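GMP reductase (PDB 6JIG) probably catalyses the irreversible NADPH-dependent deamination of GMP to IMP, helping to balance the cellular adenine and guanine nucleotide pools. Local coordinates at residues L13-V18 and P329-V334; G289-A294 and L335-V340. The protein carries 1 engineered substitution. All blocks are in the same frame, centred on the assembly; numbering follows the deposited sequence.

Contact 1 of 2, residues L13-V18 and P329-V334; sequences LTYDDV and PQLSAV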
# COMPACT_ATOMS: atom_id res chain seq x y z
N LEU A 13 -10.33 -17.99 27.57
CA LEU A 13 -10.48 -16.58 27.23
C LEU A 13 -9.17 -15.85 27.45
O LEU A 13 -8.41 -16.17 28.37
CB LEU A 13 -11.56 -15.92 28.09
CG LEU A 13 -12.92 -16.61 28.05
CD1 LEU A 13 -13.85 -15.92 29.03
CD2 LEU A 13 -13.48 -16.59 26.65
N THR A 14 -8.91 -14.84 26.62
CA THR A 14 -7.81 -13.93 26.88
C THR A 14 -8.35 -12.54 27.22
O THR A 14 -9.57 -12.33 27.29
CB THR A 14 -6.84 -13.88 25.69
OG1 THR A 14 -5.64 -13.22 26.11
CG2 THR A 14 -7.47 -13.11 24.52
N TYR A 15 -7.44 -11.59 27.43
CA TYR A 15 -7.86 -10.26 27.88
C TYR A 15 -8.81 -9.62 26.88
O TYR A 15 -9.83 -9.04 27.28
CB TYR A 15 -6.65 -9.35 28.10
CG TYR A 15 -5.71 -9.88 29.15
CD1 TYR A 15 -6.18 -10.15 30.43
CD2 TYR A 15 -4.37 -10.12 28.87
CE1 TYR A 15 -5.32 -10.64 31.41
CE2 TYR A 15 -3.50 -10.61 29.86
CZ TYR A 15 -3.99 -10.87 31.12
OH TYR A 15 -3.17 -11.34 32.11
N ASP A 16 -8.50 -9.72 25.59
CA ASP A 16 -9.37 -9.12 24.57
C ASP A 16 -10.74 -9.78 24.46
O ASP A 16 -11.58 -9.28 23.70
CB ASP A 16 -8.69 -9.16 23.20
CG ASP A 16 -7.71 -8.02 23.00
OD1 ASP A 16 -7.68 -7.11 23.85
OD2 ASP A 16 -6.97 -8.05 22.00
N ASP A 17 -10.99 -10.88 25.17
CA ASP A 17 -12.31 -11.50 25.14
C ASP A 17 -13.29 -10.90 26.14
O ASP A 17 -14.48 -11.22 26.08
CB ASP A 17 -12.21 -13.01 25.42
CG ASP A 17 -11.64 -13.80 24.24
OD1 ASP A 17 -12.16 -13.66 23.11
OD2 ASP A 17 -10.67 -14.57 24.44
N VAL A 18 -12.84 -10.08 27.10
CA VAL A 18 -13.74 -9.65 28.17
C VAL A 18 -13.60 -8.15 28.43
O VAL A 18 -12.63 -7.50 28.05
CB VAL A 18 -13.49 -10.45 29.48
CG1 VAL A 18 -13.74 -11.94 29.25
CG2 VAL A 18 -12.07 -10.23 29.99
N PRO A 329 -5.16 -19.60 26.93
CA PRO A 329 -5.50 -18.17 26.86
C PRO A 329 -5.38 -17.54 28.24
O PRO A 329 -5.80 -18.12 29.24
CB PRO A 329 -6.95 -18.19 26.35
CG PRO A 329 -6.96 -19.46 25.45
CD PRO A 329 -6.17 -20.45 26.29
N GLN A 330 -4.78 -16.35 28.29
CA GLN A 330 -4.16 -15.91 29.54
C GLN A 330 -5.18 -15.56 30.62
O GLN A 330 -4.91 -15.76 31.81
CB GLN A 330 -3.23 -14.73 29.28
CG GLN A 330 -2.53 -14.18 30.54
CD GLN A 330 -1.44 -15.09 31.10
OE1 GLN A 330 -1.43 -16.31 30.88
NE2 GLN A 330 -0.50 -14.50 31.84
N LEU A 331 -6.36 -15.04 30.25
CA LEU A 331 -7.33 -14.73 31.29
C LEU A 331 -7.79 -16.00 31.99
O LEU A 331 -7.87 -16.04 33.23
CB LEU A 331 -8.54 -13.96 30.74
CG LEU A 331 -9.48 -13.47 31.84
CD1 LEU A 331 -9.06 -12.08 32.33
CD2 LEU A 331 -10.95 -13.44 31.38
N SER A 332 -8.05 -17.05 31.22
CA SER A 332 -8.48 -18.31 31.83
C SER A 332 -7.35 -18.91 32.67
O SER A 332 -7.61 -19.57 33.68
CB SER A 332 -8.91 -19.31 30.76
OG SER A 332 -10.10 -18.89 30.11
N ALA A 333 -6.10 -18.73 32.24
CA ALA A 333 -4.99 -19.29 33.01
C ALA A 333 -4.88 -18.60 34.37
O ALA A 333 -4.68 -19.25 35.40
CB ALA A 333 -3.68 -19.14 32.24
N VAL A 334 -5.01 -17.27 34.37
CA VAL A 334 -4.99 -16.51 35.62
C VAL A 334 -6.15 -16.92 36.52
O VAL A 334 -5.98 -17.14 37.73
CB VAL A 334 -4.99 -15.00 35.31
CG1 VAL A 334 -5.16 -14.16 36.61
CG2 VAL A 334 -3.72 -14.62 34.56
O HOH W 1 -0.42 -11.54 31.78
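Leu331, Leu13 and Tyr15 carry this contact, in which an N-terminal loop of the TIM-barrel domain packs on the first turn of helix 330-344, the helix linking barrel strands 307-310 and 348-351. The Leu13 main chain is gripped twice by one residue: its N-H points almost straight at Ser332 OG (2.7 Å, 170°), while its carbonyl oxygen accepts from Ser332 N (3.0 Å), a first-turn amide that has no carbonyl of its own helix to bind. Ser332 OG also bonds Ser6 of a neighbouring subunit, so the same hydroxyl ties the loop to the assembly interface. Leu331 reaches into the loop with CG anti to the backbone N (chi1 -173°), and its methyls part company: CD2 meets Val18 CG2 tip to tip at 3.7 Å and lies 4.2 Å from Leu13 CB, whereas CD1 approaches Tyr15 CD1 obliquely at 4.0 Å. Beyond Leu331 the Tyr15 side chain runs beside that of Gln330, ring and amide planes 88° apart, with the phenol oxygen OH 3.3 Å from Gln330 CG. One water joins their polar ends, 2.8 Å from Tyr15 OH in the plane of the ring and accepting from Gln330 NE2, which also bonds Ile310 O.

Contact 2 of 2, residues G289-A294 and L335-V340; sequences GNIASA and LACTRV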
# COMPACT_ATOMS: atom_id res chain seq x y z
N GLY A 289 7.73 -20.52 37.89
CA GLY A 289 6.84 -20.55 36.73
C GLY A 289 7.63 -21.10 35.56
O GLY A 289 8.80 -21.47 35.70
N ASN A 290 6.99 -21.14 34.38
CA ASN A 290 5.66 -20.58 34.14
C ASN A 290 4.61 -21.67 34.00
O ASN A 290 4.87 -22.75 33.45
CB ASN A 290 5.68 -19.73 32.86
CG ASN A 290 6.04 -18.29 33.14
OD1 ASN A 290 6.76 -17.99 34.09
ND2 ASN A 290 5.50 -17.37 32.33
N ILE A 291 3.40 -21.39 34.50
CA ILE A 291 2.36 -22.39 34.61
C ILE A 291 1.07 -21.79 34.08
O ILE A 291 0.94 -20.58 33.91
CB ILE A 291 2.16 -22.88 36.06
CG1 ILE A 291 1.73 -21.72 36.94
CG2 ILE A 291 3.43 -23.56 36.60
CD1 ILE A 291 1.10 -22.16 38.26
N ALA A 292 0.10 -22.66 33.85
CA ALA A 292 -1.17 -22.15 33.33
C ALA A 292 -2.35 -23.02 33.70
O ALA A 292 -3.38 -22.92 33.03
CB ALA A 292 -1.09 -22.00 31.80
N SER A 293 -2.26 -23.86 34.73
CA SER A 293 -3.36 -24.74 35.12
C SER A 293 -3.45 -24.82 36.64
O SER A 293 -2.46 -24.60 37.35
CB SER A 293 -3.19 -26.16 34.56
OG SER A 293 -2.14 -26.85 35.23
N ALA A 294 -4.65 -25.16 37.12
CA ALA A 294 -4.84 -25.35 38.55
C ALA A 294 -3.95 -26.45 39.09
O ALA A 294 -3.37 -26.33 40.18
CB ALA A 294 -6.31 -25.64 38.84
N LEU A 335 -7.36 -17.00 35.95
CA LEU A 335 -8.51 -17.40 36.75
C LEU A 335 -8.29 -18.75 37.41
O LEU A 335 -8.56 -18.93 38.60
CB LEU A 335 -9.77 -17.45 35.88
CG LEU A 335 -10.42 -16.13 35.47
CD1 LEU A 335 -11.47 -16.41 34.40
CD2 LEU A 335 -11.06 -15.41 36.65
N ALA A 336 -7.81 -19.73 36.64
CA ALA A 336 -7.70 -21.08 37.18
C ALA A 336 -6.57 -21.15 38.20
O ALA A 336 -6.71 -21.80 39.24
CB ALA A 336 -7.46 -22.09 36.05
N CYS A 337 -5.45 -20.49 37.92
CA CYS A 337 -4.32 -20.62 38.82
C CYS A 337 -4.56 -19.87 40.12
O CYS A 337 -4.18 -20.34 41.20
CB CYS A 337 -3.04 -20.12 38.15
SG CYS A 337 -2.45 -21.19 36.81
N THR A 338 -5.20 -18.70 40.05
CA THR A 338 -5.37 -17.91 41.26
C THR A 338 -6.44 -18.49 42.16
O THR A 338 -6.40 -18.27 43.38
CB THR A 338 -5.67 -16.44 40.97
OG1 THR A 338 -6.91 -16.30 40.24
CG2 THR A 338 -4.52 -15.79 40.20
N ARG A 339 -7.42 -19.21 41.60
CA ARG A 339 -8.39 -19.90 42.45
C ARG A 339 -7.70 -20.86 43.40
O ARG A 339 -8.02 -20.91 44.60
CB ARG A 339 -9.41 -20.67 41.59
CG ARG A 339 -10.67 -21.05 42.36
CD ARG A 339 -11.53 -22.06 41.60
N VAL A 340 -6.73 -21.64 42.90
CA VAL A 340 -5.98 -22.55 43.75
C VAL A 340 -5.07 -21.77 44.69
O VAL A 340 -5.02 -22.04 45.90
CB VAL A 340 -5.17 -23.53 42.88
CG1 VAL A 340 -4.19 -24.32 43.74
CG2 VAL A 340 -6.10 -24.47 42.11
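Cys337 SG lies over the faces of two successive peptide groups of the other segment. It sits nearly above the nitrogen of the Ala292-Ser293 peptide, 3.4 Å from Ser293 N, and over the oxygen side of the Ser293-Ala294 peptide, 3.5 Å from Ser293 O. The thiol of Cys337 comes from the helix with SG anti to its own carbonyl carbon (chi1 -70°), and its flank meets Ile291, whose CD1 is 4.0 Å from Cys337 SG. On the ligand side of the strand, the amide of Asn290 is fixed through both its ends: OD1 bonds Lys309, and ND2 bonds Gly311 O and the GMP-binding Asp351. Asn290 itself touches the bound GMP, and a cis peptide precedes it.

In the TIM barrel, strand 285-291 here gives way to helix 294-302, and the turn between them leans on helix 330-344, which follows the next strand, 307-310. Ser293 is the N-cap of helix 294-302, its OG bonded to Ala296 N. The Ile291 side chain packs on Ala297 and Leu300 of helix 294-302 and on Ile310, which also packs against Cys337. Ala294, the first residue of helix 294-302, meets helix 330-344 directly. Its CB lies 3.9 Å from Ala336 O of helix 330-344 and presses on Val340 one turn further along. Val340 directs CG2 there, anti to its carbonyl carbon, and CG2 stands only 3.5 Å from Ala294 CB, closer than carbon atoms normally pack.

Helix 330-344 serves both contacts: its first turn takes the N-terminal loop in contact 1, and the turns that follow take the turn from strand 285-291 into helix 294-302 in contact 2. The two centres are about 12 Å apart and the contacts touch, with Ala333 CB 3.9 Å from Ala292 O. Both also meet the same neighbouring subunit. They stand at different distances from the GMP site. Asn290, in segment 289-294, touches the nucleotide, whereas the Gln330 side chain of contact 1 stays about 8 Å from it at nearest atoms. Gly311, predicted to bind NAD(+), is common to the surroundings of both contacts, lying about 3 Å from the Gln330 side chain at nearest atoms.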